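Local coordinates for macrolide export ATP-binding/permease protein macB (Actinobacillus actinomycetemcomitans, PDB 3FTJ) that probably exports macrolides as the inner-membrane ABC transporter of the tripartite MacAB-TdeA efflux system, this chain being its periplasmic region, at residues S103-V108 with L164-G169; V52-S57 with S158-V163; Q80-E85 with R93-D98. One frame throughout, in Å; residues are numbered along the deposited sequence.

Contact 1 (S103-V108 with L164-G169)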
ATOM      1  N   SER A 103     -11.943 -11.814   3.189  1.00 22.93           N
ATOM      2  CA  SER A 103     -11.385 -11.103   4.336  1.00 23.66           C
ATOM      3  C   SER A 103     -10.685 -12.080   5.281  1.00 21.32           C
ATOM      4  O   SER A 103     -10.966 -12.109   6.473  1.00 22.41           O
ATOM      5  CB  SER A 103     -12.491 -10.354   5.087  1.00 23.47           C
ATOM      6  OG  SER A 103     -13.053  -9.330   4.274  1.00 27.66           O
ATOM      7  N   ASN A 104      -9.779 -12.883   4.734  1.00 18.09           N
ATOM      8  CA  ASN A 104      -9.067 -13.880   5.521  1.00 19.93           C
ATOM      9  C   ASN A 104      -8.033 -13.224   6.423  1.00 22.50           C
ATOM     10  O   ASN A 104      -7.343 -12.278   6.018  1.00 16.99           O
ATOM     11  CB  ASN A 104      -8.374 -14.900   4.609  1.00 21.03           C
ATOM     12  CG  ASN A 104      -9.330 -15.946   4.053  1.00 24.70           C
ATOM     13  OD1 ASN A 104      -9.006 -16.651   3.099  1.00 26.22           O
ATOM     14  ND2 ASN A 104     -10.510 -16.045   4.643  1.00 25.53           N
ATOM     15  N   GLN A 105      -7.921 -13.734   7.647  1.00 21.60           N
ATOM     16  CA  GLN A 105      -6.915 -13.248   8.584  1.00 18.80           C
ATOM     17  C   GLN A 105      -5.598 -13.951   8.314  1.00 18.79           C
ATOM     18  O   GLN A 105      -5.172 -14.841   9.055  1.00 18.84           O
ATOM     19  CB  GLN A 105      -7.375 -13.442  10.027  1.00 17.36           C
ATOM     20  CG  GLN A 105      -8.526 -12.516  10.388  1.00 20.98           C
ATOM     21  CD  GLN A 105      -9.280 -12.949  11.638  1.00 25.17           C
ATOM     22  OE1 GLN A 105     -10.491 -12.794  11.716  1.00 29.60           O
ATOM     23  NE2 GLN A 105      -8.563 -13.491  12.615  1.00 19.60           N
ATOM     24  N   VAL A 106      -4.980 -13.570   7.206  1.00 17.03           N
ATOM     25  CA  VAL A 106      -3.687 -14.112   6.829  1.00 18.75           C
ATOM     26  C   VAL A 106      -2.726 -12.956   6.682  1.00 18.94           C
ATOM     27  O   VAL A 106      -3.132 -11.837   6.369  1.00 19.35           O
ATOM     28  CB  VAL A 106      -3.750 -14.900   5.492  1.00 19.18           C
ATOM     29  CG1 VAL A 106      -4.612 -16.164   5.646  1.00 16.36           C
ATOM     30  CG2 VAL A 106      -4.277 -14.017   4.373  1.00 18.08           C
ATOM     31  N   VAL A 107      -1.449 -13.219   6.908  1.00 16.15           N
ATOM     32  CA  VAL A 107      -0.474 -12.157   6.817  1.00 17.19           C
ATOM     33  C   VAL A 107       0.754 -12.590   6.037  1.00 19.17           C
ATOM     34  O   VAL A 107       1.167 -13.756   6.085  1.00 18.29           O
ATOM     35  CB  VAL A 107      -0.098 -11.622   8.233  1.00 19.96           C
ATOM     36  CG1 VAL A 107       0.492 -12.717   9.092  1.00 18.72           C
ATOM     37  CG2 VAL A 107       0.857 -10.462   8.113  1.00 25.67           C
ATOM     38  N   VAL A 108       1.318 -11.650   5.291  1.00 18.78           N
ATOM     39  CA  VAL A 108       2.589 -11.871   4.618  1.00 16.87           C
ATOM     40  C   VAL A 108       3.660 -11.048   5.334  1.00 20.86           C
ATOM     41  O   VAL A 108       3.498  -9.846   5.527  1.00 21.07           O
ATOM     42  CB  VAL A 108       2.509 -11.497   3.117  1.00 20.83           C
ATOM     43  CG1 VAL A 108       3.884 -11.542   2.477  1.00 23.09           C
ATOM     44  CG2 VAL A 108       1.537 -12.434   2.383  1.00 16.89           C
ATOM     45  N   LEU A 164      -9.728  -3.520   7.196  1.00 18.56           N
ATOM     46  CA  LEU A 164     -10.835  -2.589   7.317  1.00 20.30           C
ATOM     47  C   LEU A 164     -11.967  -3.235   8.107  1.00 21.71           C
ATOM     48  O   LEU A 164     -12.512  -2.635   9.018  1.00 22.38           O
ATOM     49  CB  LEU A 164     -11.343  -2.170   5.929  1.00 17.50           C
ATOM     50  CG  LEU A 164     -10.448  -1.236   5.109  1.00 20.52           C
ATOM     51  CD1 LEU A 164     -10.949  -1.136   3.684  1.00 16.64           C
ATOM     52  CD2 LEU A 164     -10.366   0.152   5.760  1.00 17.77           C
ATOM     53  N   ASN A 165     -12.327  -4.459   7.741  1.00 23.04           N
ATOM     54  CA  ASN A 165     -13.482  -5.117   8.343  1.00 23.62           C
ATOM     55  C   ASN A 165     -13.254  -5.465   9.817  1.00 24.03           C
ATOM     56  O   ASN A 165     -14.164  -5.357  10.630  1.00 26.10           O
ATOM     57  CB  ASN A 165     -13.875  -6.369   7.543  1.00 24.20           C
ATOM     58  CG  ASN A 165     -14.518  -6.039   6.190  1.00 29.45           C
ATOM     59  OD1 ASN A 165     -15.116  -4.977   6.012  1.00 25.95           O
ATOM     60  ND2 ASN A 165     -14.407  -6.966   5.236  1.00 25.39           N
ATOM     61  N   LYS A 166     -12.032  -5.856  10.161  1.00 22.74           N
ATOM     62  CA  LYS A 166     -11.753  -6.421  11.480  1.00 24.87           C
ATOM     63  C   LYS A 166     -10.886  -5.550  12.389  1.00 26.31           C
ATOM     64  O   LYS A 166     -10.918  -5.703  13.610  1.00 26.04           O
ATOM     65  CB  LYS A 166     -11.124  -7.814  11.334  1.00 24.22           C
ATOM     66  CG  LYS A 166     -12.064  -8.850  10.707  1.00 29.46           C
ATOM     67  CD  LYS A 166     -11.307 -10.106  10.286  1.00 37.07           C
ATOM     68  CE  LYS A 166     -12.256 -11.252   9.928  1.00 38.01           C
ATOM     69  NZ  LYS A 166     -12.820 -11.118   8.556  1.00 36.43           N
ATOM     70  N   ILE A 167     -10.110  -4.643  11.810  1.00 20.71           N
ATOM     71  CA  ILE A 167      -9.189  -3.837  12.610  1.00 22.46           C
ATOM     72  C   ILE A 167      -9.617  -2.373  12.739  1.00 23.46           C
ATOM     73  O   ILE A 167      -9.968  -1.913  13.826  1.00 20.52           O
ATOM     74  CB  ILE A 167      -7.750  -3.862  12.036  1.00 26.25           C
ATOM     75  CG1 ILE A 167      -7.281  -5.301  11.780  1.00 25.00           C
ATOM     76  CG2 ILE A 167      -6.799  -3.156  12.976  1.00 24.15           C
ATOM     77  CD1 ILE A 167      -7.055  -6.102  13.032  1.00 25.27           C
ATOM     78  N   THR A 168      -9.570  -1.638  11.630  1.00 21.04           N
ATOM     79  CA  THR A 168      -9.794  -0.197  11.668  1.00 20.99           C
ATOM     80  C   THR A 168     -11.263   0.171  11.578  1.00 19.61           C
ATOM     81  O   THR A 168     -11.676   1.209  12.095  1.00 25.15           O
ATOM     82  CB  THR A 168      -9.058   0.520  10.517  1.00 24.59           C
ATOM     83  OG1 THR A 168      -9.763   0.298   9.289  1.00 21.71           O
ATOM     84  CG2 THR A 168      -7.630   0.002  10.390  1.00 23.52           C
ATOM     85  N   GLY A 169     -12.047  -0.672  10.915  1.00 18.46           N
ATOM     86  CA  GLY A 169     -13.425  -0.345  10.587  1.00 20.97           C
ATOM     87  C   GLY A 169     -13.507   0.588   9.386  1.00 24.23           C
ATOM     88  O   GLY A 169     -12.504   1.166   8.973  1.00 21.12           O
TER

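Contact 2 (V52-S57 with S158-V163)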
ATOM      1  N   VAL A  52      -5.177  -1.585  -9.312  1.00 28.65           N
ATOM      2  CA  VAL A  52      -5.412  -0.636  -8.234  1.00 25.19           C
ATOM      3  C   VAL A  52      -5.185  -1.317  -6.883  1.00 23.55           C
ATOM      4  O   VAL A  52      -5.760  -2.373  -6.605  1.00 23.58           O
ATOM      5  CB  VAL A  52      -6.846  -0.105  -8.303  1.00 24.74           C
ATOM      6  CG1 VAL A  52      -7.121   0.864  -7.162  1.00 21.72           C
ATOM      7  CG2 VAL A  52      -7.093   0.556  -9.665  1.00 23.17           C
ATOM      8  N   THR A  53      -4.353  -0.705  -6.046  1.00 23.61           N
ATOM      9  CA  THR A  53      -4.045  -1.253  -4.731  1.00 20.37           C
ATOM     10  C   THR A  53      -4.371  -0.273  -3.613  1.00 19.99           C
ATOM     11  O   THR A  53      -3.684   0.730  -3.449  1.00 19.41           O
ATOM     12  CB  THR A  53      -2.562  -1.612  -4.638  1.00 23.81           C
ATOM     13  OG1 THR A  53      -2.247  -2.547  -5.676  1.00 31.51           O
ATOM     14  CG2 THR A  53      -2.249  -2.222  -3.288  1.00 20.64           C
ATOM     15  N   PRO A  54      -5.430  -0.554  -2.849  1.00 17.19           N
ATOM     16  CA  PRO A  54      -5.783   0.261  -1.680  1.00 20.48           C
ATOM     17  C   PRO A  54      -4.747   0.048  -0.581  1.00 19.56           C
ATOM     18  O   PRO A  54      -4.136  -1.012  -0.536  1.00 22.22           O
ATOM     19  CB  PRO A  54      -7.138  -0.311  -1.246  1.00 20.34           C
ATOM     20  CG  PRO A  54      -7.621  -1.133  -2.422  1.00 21.18           C
ATOM     21  CD  PRO A  54      -6.393  -1.642  -3.088  1.00 19.56           C
ATOM     22  N   ASN A  55      -4.538   1.033   0.282  1.00 18.84           N
ATOM     23  CA  ASN A  55      -3.557   0.892   1.361  1.00 19.65           C
ATOM     24  C   ASN A  55      -3.990   1.643   2.608  1.00 21.97           C
ATOM     25  O   ASN A  55      -4.119   2.865   2.597  1.00 22.16           O
ATOM     26  CB  ASN A  55      -2.169   1.381   0.906  1.00 18.25           C
ATOM     27  CG  ASN A  55      -1.076   1.158   1.959  1.00 29.66           C
ATOM     28  OD1 ASN A  55      -1.284   1.357   3.162  1.00 23.88           O
ATOM     29  ND2 ASN A  55       0.105   0.756   1.498  1.00 31.36           N
ATOM     30  N   THR A  56      -4.237   0.899   3.678  1.00 20.71           N
ATOM     31  CA  THR A  56      -4.419   1.489   4.992  1.00 21.60           C
ATOM     32  C   THR A  56      -3.471   0.756   5.930  1.00 19.43           C
ATOM     33  O   THR A  56      -2.984  -0.320   5.603  1.00 17.95           O
ATOM     34  CB  THR A  56      -5.850   1.317   5.482  1.00 18.58           C
ATOM     35  OG1 THR A  56      -6.013   2.002   6.728  1.00 22.81           O
ATOM     36  CG2 THR A  56      -6.159  -0.154   5.672  1.00 21.63           C
ATOM     37  N   SER A  57      -3.177   1.336   7.083  1.00 20.10           N
ATOM     38  CA  SER A  57      -2.359   0.623   8.052  1.00 20.55           C
ATOM     39  C   SER A  57      -2.615   1.100   9.466  1.00 25.38           C
ATOM     40  O   SER A  57      -3.303   2.105   9.690  1.00 24.78           O
ATOM     41  CB  SER A  57      -0.867   0.749   7.733  1.00 25.59           C
ATOM     42  OG  SER A  57      -0.423   2.085   7.868  1.00 30.25           O
ATOM     43  N   SER A 158      -1.569  -7.643   4.943  1.00 17.02           N
ATOM     44  CA  SER A 158      -2.814  -8.390   5.043  1.00 17.06           C
ATOM     45  C   SER A 158      -3.797  -7.775   4.052  1.00 17.03           C
ATOM     46  O   SER A 158      -3.580  -6.653   3.594  1.00 18.83           O
ATOM     47  CB  SER A 158      -3.333  -8.284   6.481  1.00 18.90           C
ATOM     48  OG  SER A 158      -4.348  -9.219   6.762  1.00 20.22           O
ATOM     49  N   PRO A 159      -4.872  -8.497   3.691  1.00 16.08           N
ATOM     50  CA  PRO A 159      -5.794  -7.895   2.719  1.00 18.18           C
ATOM     51  C   PRO A 159      -6.442  -6.639   3.275  1.00 19.04           C
ATOM     52  O   PRO A 159      -6.816  -6.627   4.456  1.00 19.81           O
ATOM     53  CB  PRO A 159      -6.860  -8.984   2.523  1.00 19.42           C
ATOM     54  CG  PRO A 159      -6.175 -10.265   2.907  1.00 19.03           C
ATOM     55  CD  PRO A 159      -5.254  -9.878   4.033  1.00 17.87           C
ATOM     56  N   TYR A 160      -6.576  -5.604   2.447  1.00 18.82           N
ATOM     57  CA  TYR A 160      -7.224  -4.361   2.869  1.00 17.67           C
ATOM     58  C   TYR A 160      -8.599  -4.638   3.472  1.00 18.47           C
ATOM     59  O   TYR A 160      -9.017  -3.957   4.408  1.00 18.94           O
ATOM     60  CB  TYR A 160      -7.349  -3.356   1.711  1.00 16.03           C
ATOM     61  CG  TYR A 160      -8.322  -3.760   0.605  1.00 16.38           C
ATOM     62  CD1 TYR A 160      -9.690  -3.607   0.764  1.00 19.71           C
ATOM     63  CD2 TYR A 160      -7.861  -4.301  -0.595  1.00 21.45           C
ATOM     64  CE1 TYR A 160     -10.589  -3.989  -0.246  1.00 20.00           C
ATOM     65  CE2 TYR A 160      -8.742  -4.682  -1.610  1.00 21.53           C
ATOM     66  CZ  TYR A 160     -10.107  -4.523  -1.426  1.00 21.79           C
ATOM     67  OH  TYR A 160     -10.988  -4.889  -2.424  1.00 24.61           O
ATOM     68  N   SER A 161      -9.295  -5.638   2.930  1.00 19.28           N
ATOM     69  CA  SER A 161     -10.642  -5.976   3.383  1.00 18.78           C
ATOM     70  C   SER A 161     -10.637  -6.497   4.822  1.00 19.64           C
ATOM     71  O   SER A 161     -11.446  -6.078   5.652  1.00 21.03           O
ATOM     72  CB  SER A 161     -11.268  -7.009   2.443  1.00 19.56           C
ATOM     73  OG  SER A 161     -10.391  -8.109   2.253  1.00 19.80           O
ATOM     74  N   THR A 162      -9.717  -7.411   5.106  1.00 17.31           N
ATOM     75  CA  THR A 162      -9.531  -7.943   6.456  1.00 20.01           C
ATOM     76  C   THR A 162      -9.212  -6.853   7.470  1.00 19.91           C
ATOM     77  O   THR A 162      -9.765  -6.828   8.567  1.00 19.92           O
ATOM     78  CB  THR A 162      -8.384  -8.953   6.482  1.00 19.42           C
ATOM     79  OG1 THR A 162      -8.560  -9.885   5.411  1.00 17.51           O
ATOM     80  CG2 THR A 162      -8.358  -9.704   7.809  1.00 20.13           C
ATOM     81  N   VAL A 163      -8.323  -5.945   7.093  1.00 18.23           N
ATOM     82  CA  VAL A 163      -7.891  -4.891   7.999  1.00 17.79           C
ATOM     83  C   VAL A 163      -9.010  -3.881   8.251  1.00 21.02           C
ATOM     84  O   VAL A 163      -9.235  -3.459   9.381  1.00 20.37           O
ATOM     85  CB  VAL A 163      -6.616  -4.207   7.477  1.00 16.48           C
ATOM     86  CG1 VAL A 163      -6.277  -2.990   8.307  1.00 18.65           C
ATOM     87  CG2 VAL A 163      -5.483  -5.187   7.518  1.00 16.83           C
TER

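Contact 3 (Q80-E85 with R93-D98)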
ATOM      1  N   GLN A  80      -2.376  -6.817  -5.675  1.00 24.14           N
ATOM      2  CA  GLN A  80      -1.260  -6.390  -6.531  1.00 23.65           C
ATOM      3  C   GLN A  80      -0.174  -5.616  -5.793  1.00 26.29           C
ATOM      4  O   GLN A  80       0.794  -5.157  -6.409  1.00 25.15           O
ATOM      5  CB  GLN A  80      -1.760  -5.547  -7.717  1.00 26.95           C
ATOM      6  CG  GLN A  80      -2.720  -6.266  -8.663  1.00 25.34           C
ATOM      7  CD  GLN A  80      -2.216  -7.646  -9.061  1.00 33.00           C
ATOM      8  OE1 GLN A  80      -1.063  -7.813  -9.456  1.00 31.34           O
ATOM      9  NE2 GLN A  80      -3.087  -8.645  -8.948  1.00 36.71           N
ATOM     10  N   TYR A  81      -0.323  -5.464  -4.480  1.00 23.68           N
ATOM     11  CA  TYR A  81       0.618  -4.645  -3.722  1.00 25.58           C
ATOM     12  C   TYR A  81       2.069  -5.099  -3.886  1.00 26.07           C
ATOM     13  O   TYR A  81       2.958  -4.282  -4.115  1.00 27.75           O
ATOM     14  CB  TYR A  81       0.250  -4.596  -2.235  1.00 25.13           C
ATOM     15  CG  TYR A  81       1.212  -3.762  -1.417  1.00 24.31           C
ATOM     16  CD1 TYR A  81       2.299  -4.344  -0.796  1.00 25.18           C
ATOM     17  CD2 TYR A  81       1.039  -2.387  -1.286  1.00 25.88           C
ATOM     18  CE1 TYR A  81       3.191  -3.589  -0.055  1.00 29.40           C
ATOM     19  CE2 TYR A  81       1.923  -1.624  -0.544  1.00 29.94           C
ATOM     20  CZ  TYR A  81       3.000  -2.231   0.068  1.00 31.00           C
ATOM     21  OH  TYR A  81       3.897  -1.492   0.807  1.00 33.65           O
ATOM     22  N   PHE A  82       2.313  -6.397  -3.766  1.00 23.18           N
ATOM     23  CA  PHE A  82       3.685  -6.896  -3.763  1.00 29.69           C
ATOM     24  C   PHE A  82       4.374  -6.695  -5.106  1.00 31.65           C
ATOM     25  O   PHE A  82       5.553  -6.343  -5.163  1.00 32.52           O
ATOM     26  CB  PHE A  82       3.717  -8.362  -3.341  1.00 30.03           C
ATOM     27  CG  PHE A  82       3.016  -8.617  -2.042  1.00 24.59           C
ATOM     28  CD1 PHE A  82       3.632  -8.313  -0.842  1.00 26.59           C
ATOM     29  CD2 PHE A  82       1.732  -9.128  -2.025  1.00 24.40           C
ATOM     30  CE1 PHE A  82       2.986  -8.541   0.363  1.00 26.28           C
ATOM     31  CE2 PHE A  82       1.085  -9.354  -0.827  1.00 26.63           C
ATOM     32  CZ  PHE A  82       1.714  -9.054   0.368  1.00 20.54           C
ATOM     33  N   ASP A  83       3.626  -6.904  -6.182  1.00 27.96           N
ATOM     34  CA  ASP A  83       4.159  -6.721  -7.522  1.00 32.86           C
ATOM     35  C   ASP A  83       4.535  -5.263  -7.796  1.00 30.83           C
ATOM     36  O   ASP A  83       5.636  -4.971  -8.260  1.00 34.01           O
ATOM     37  CB  ASP A  83       3.149  -7.211  -8.565  1.00 36.65           C
ATOM     38  CG  ASP A  83       3.651  -7.031  -9.993  1.00 39.66           C
ATOM     39  OD1 ASP A  83       4.859  -7.269 -10.234  1.00 39.42           O
ATOM     40  OD2 ASP A  83       2.836  -6.650 -10.865  1.00 37.94           O
ATOM     41  N   VAL A  84       3.618  -4.351  -7.500  1.00 32.52           N
ATOM     42  CA  VAL A  84       3.819  -2.942  -7.817  1.00 31.91           C
ATOM     43  C   VAL A  84       4.888  -2.298  -6.938  1.00 32.49           C
ATOM     44  O   VAL A  84       5.530  -1.326  -7.332  1.00 34.59           O
ATOM     45  CB  VAL A  84       2.499  -2.156  -7.704  1.00 31.74           C
ATOM     46  CG1 VAL A  84       2.737  -0.677  -7.938  1.00 38.72           C
ATOM     47  CG2 VAL A  84       1.487  -2.698  -8.697  1.00 32.31           C
ATOM     48  N   GLU A  85       5.093  -2.850  -5.748  1.00 32.11           N
ATOM     49  CA  GLU A  85       6.098  -2.300  -4.842  1.00 35.29           C
ATOM     50  C   GLU A  85       7.444  -2.992  -5.017  1.00 34.12           C
ATOM     51  O   GLU A  85       8.438  -2.605  -4.400  1.00 36.70           O
ATOM     52  CB  GLU A  85       5.629  -2.410  -3.392  1.00 35.12           C
ATOM     53  CG  GLU A  85       4.453  -1.512  -3.059  1.00 35.85           C
ATOM     54  CD  GLU A  85       4.867  -0.069  -2.872  1.00 39.32           C
ATOM     55  OE1 GLU A  85       3.984   0.807  -2.950  1.00 46.20           O
ATOM     56  OE2 GLU A  85       6.073   0.192  -2.648  1.00 38.18           O
ATOM     57  N   ARG A  93       3.440 -18.256   0.196  1.00 26.20           N
ATOM     58  CA  ARG A  93       2.628 -17.682  -0.870  1.00 26.27           C
ATOM     59  C   ARG A  93       2.229 -16.232  -0.568  1.00 30.49           C
ATOM     60  O   ARG A  93       2.356 -15.765   0.567  1.00 27.43           O
ATOM     61  CB  ARG A  93       1.369 -18.519  -1.092  1.00 26.68           C
ATOM     62  CG  ARG A  93       0.293 -18.313  -0.026  1.00 27.83           C
ATOM     63  CD  ARG A  93      -0.952 -19.133  -0.315  1.00 26.06           C
ATOM     64  NE  ARG A  93      -1.994 -18.987   0.704  1.00 26.04           N
ATOM     65  CZ  ARG A  93      -2.891 -18.002   0.733  1.00 26.32           C
ATOM     66  NH1 ARG A  93      -2.867 -17.052  -0.193  1.00 24.70           N
ATOM     67  NH2 ARG A  93      -3.811 -17.962   1.694  1.00 25.44           N
ATOM     68  N   LEU A  94       1.749 -15.532  -1.594  1.00 26.91           N
ATOM     69  CA  LEU A  94       1.236 -14.173  -1.453  1.00 27.16           C
ATOM     70  C   LEU A  94      -0.285 -14.196  -1.319  1.00 26.36           C
ATOM     71  O   LEU A  94      -0.910 -15.255  -1.443  1.00 28.79           O
ATOM     72  CB  LEU A  94       1.618 -13.321  -2.669  1.00 26.53           C
ATOM     73  CG  LEU A  94       3.103 -13.149  -2.992  1.00 28.96           C
ATOM     74  CD1 LEU A  94       3.268 -12.212  -4.180  1.00 27.42           C
ATOM     75  CD2 LEU A  94       3.866 -12.626  -1.786  1.00 25.27           C
ATOM     76  N   LEU A  95      -0.878 -13.030  -1.070  1.00 23.68           N
ATOM     77  CA  LEU A  95      -2.332 -12.925  -0.997  1.00 24.10           C
ATOM     78  C   LEU A  95      -2.935 -13.249  -2.348  1.00 27.22           C
ATOM     79  O   LEU A  95      -2.317 -12.997  -3.389  1.00 25.35           O
ATOM     80  CB  LEU A  95      -2.785 -11.518  -0.595  1.00 25.48           C
ATOM     81  CG  LEU A  95      -2.562 -10.967   0.815  1.00 27.22           C
ATOM     82  CD1 LEU A  95      -3.050 -11.941   1.878  1.00 21.93           C
ATOM     83  CD2 LEU A  95      -1.116 -10.659   1.020  1.00 30.90           C
ATOM     84  N   THR A  96      -4.152 -13.787  -2.313  1.00 23.48           N
ATOM     85  CA  THR A  96      -4.926 -14.081  -3.508  1.00 28.17           C
ATOM     86  C   THR A  96      -6.222 -13.278  -3.499  1.00 30.38           C
ATOM     87  O   THR A  96      -6.578 -12.651  -2.494  1.00 25.07           O
ATOM     88  CB  THR A  96      -5.309 -15.570  -3.575  1.00 23.72           C
ATOM     89  OG1 THR A  96      -6.048 -15.924  -2.402  1.00 26.96           O
ATOM     90  CG2 THR A  96      -4.073 -16.444  -3.672  1.00 26.97           C
ATOM     91  N   GLU A  97      -6.935 -13.307  -4.619  1.00 30.08           N
ATOM     92  CA  GLU A  97      -8.228 -12.644  -4.713  1.00 29.07           C
ATOM     93  C   GLU A  97      -9.186 -13.241  -3.693  1.00 27.62           C
ATOM     94  O   GLU A  97     -10.060 -12.548  -3.161  1.00 24.60           O
ATOM     95  CB  GLU A  97      -8.794 -12.783  -6.128  1.00 32.20           C
ATOM     96  CG  GLU A  97     -10.217 -12.286  -6.291  1.00 34.87           C
ATOM     97  CD  GLU A  97     -10.766 -12.564  -7.684  1.00 45.54           C
ATOM     98  OE1 GLU A  97     -10.057 -12.275  -8.668  1.00 49.03           O
ATOM     99  OE2 GLU A  97     -11.904 -13.070  -7.794  1.00 46.03           O
ATOM    100  N   ASP A  98      -9.008 -14.527  -3.405  1.00 24.23           N
ATOM    101  CA  ASP A  98      -9.867 -15.199  -2.440  1.00 29.60           C
ATOM    102  C   ASP A  98      -9.632 -14.689  -1.015  1.00 26.07           C
ATOM    103  O   ASP A  98     -10.564 -14.589  -0.224  1.00 24.50           O
ATOM    104  CB  ASP A  98      -9.664 -16.712  -2.501  1.00 31.14           C
ATOM    105  CG  ASP A  98     -10.406 -17.438  -1.402  1.00 36.00           C
ATOM    106  OD1 ASP A  98      -9.772 -17.780  -0.376  1.00 39.99           O
ATOM    107  OD2 ASP A  98     -11.630 -17.653  -1.556  1.00 40.44           O
TER

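Contact 1 (S103-V108 with L164-G169)
Lys166 reaches from helix 160-168 across to Ser103 and Gln105, and its aliphatic and charged parts meet different partners. From CB and CG the chain runs out in extended form to CD, which lies 3.2 Å from Gln105 OE1 and also packs on Gln105 CG. CE makes a tight contact, not a hydrogen bond, with Gln105 OE1 at 2.9 Å, the oxygen lying beside the methylene next to the ammonium. A turn about the CD-CE bond (chi4 80°) carries NZ to Ser103 O, to which it donates a hydrogen bond of 3.0 Å. The ammonium lies in the carbonyl plane, at a C=O...N angle of 145°. Ser103 closes helix 97-102 with a Schellman motif, its phi positive and two bonds running back into the last turn, so the lysine charge would probably be favoured by the negative end of the helix dipole. This is the surface of the MacB-like periplasmic core domain, where the turn between helix 97-102 and strand 106-110 meets the later helix. The side chain of Gln105 crosses that of Lys166 at about a right angle; its NE2 is bound to Pro134 O, and OE1 receives a weak bond from Arg133 NH1. Asn165 donates from ND2 to Ser103 OG at 2.9 Å. The hydroxyl oxygen lies close to the asparagine amide plane, but the bond is bent, with an N-H...O angle of 136°.

Contact 2 (V52-S57 with S158-V163)
Pro54 lies over one face of the Tyr160 ring, and this CH-pi contact is the centre of the packing between strand 49-64 and the start of helix 160-168. Pro54 CG stands 4.0 Å from the ring centroid and 23° off its normal, displaced toward the rim. Its closest ring atom is Tyr160 CD2, at 3.7 Å from Pro54 CG; the neighbouring CE2 is almost as near, while Pro54 CB leans toward Tyr160 CG. The tyrosine gets there with its CG between backbone N and carbonyl carbon (chi1 68°). Beside this pair, Thr56 CG2 touches Val163 CG1 at 3.9 Å, the two side chains running antiparallel where they meet. With OG1 of Thr56 anti to the backbone N (chi1 -175°), the methyl CG2 takes the position between N and the carbonyl carbon and meets the valine.

Pro54 and Thr56 both point toward the helix, and Tyr160 and Val163, three residues apart, both point toward the strand. In the periplasmic core domain strand 155-159 passes directly into this helix, Pro159 taking the N-cap position, and Val163 N bonds back to Pro159 O at 3.1 Å. Strand 67-77 joins the two sides, bonding through its backbone to Thr56 at Gly76 and to Ser158 at Tyr75 and Ile77. Farther out, Ile37 of helix 37-44 touches both Pro54 and Tyr160, and Val100 of helix 97-102 packs on the tyrosine as well. The helix is held from its other side by polar bonds, from Ser161 OG to Val100 O and from Thr162 OG1 to Asn104 O.

Contact 3 (Q80-E85 with R93-D98)
An apolar, buried contact joins Phe82 of the short helix 81-85 to Leu94 and Leu95, in the loop that leads into helix 97-102 of the MacB-like periplasmic core domain. It belongs to the hydrophobic layer over strands 106-110 and 133-141: Phe82 also touches Val108 and Val141, Leu94 touches Val141, and Leu95 packs on Val106, Val108 and Ile138. The backbones stay well apart, Phe82 CA being 8.0 Å from Leu94 CA, so the gap is bridged by side chains.

The phenylalanine ring is approached from two directions by the leucines. Leu94 sends CD2 over one face, 4.2 Å from the ring centroid and 15° off the normal, a CH-pi contact displaced toward the rim. Leu95 instead comes to the edge, with CD2 in the plane of the ring beside CE2 and CZ; the modelled spacing there is too short for two carbons, and its exact value is doubtful. On the face opposite Leu94 lies CD1 of the adjacent Tyr81. Phe82 CG stands anti to its own carbonyl carbon (chi1 -53°), a setting that directs the ring off the helix toward the leucines.

Just beyond the leucines the loop is fixed by polar groups. Thr96 is the N-cap of helix 97-102; its side chain caps a backbone N in the first turn, while Asp99 OD2 accepts from Thr96 N, an arrangement consistent with a capping box. Arg93 folds back to form a salt bridge with Asp99 and a weak bond to the Leu94 carbonyl. The other methyl group of Leu94, CD1, rests 4.0 Å from Phe82 CB.

Strand 49-64 opens contact 2 at residues 52-57, and the chain then runs through strand 67-77 to helix 81-85. Contact 3 closes the shortest loop, bringing residues 93-98 back to that helix; it lies wholly within the loop of contact 2 and is complete before contact 1 opens at 103-108. Contact 2 closes when the chain reaches residues 158-163, and contact 1 only with 164-169, so these two cross. Helix 160-168 is thereby tied to strand 49-64 by contact 2 and to the turn before strand 106-110 by contact 1. Leu95 on Pro159 and Tyr81 on Thr53 join the segments of contact 3 to those of contact 2.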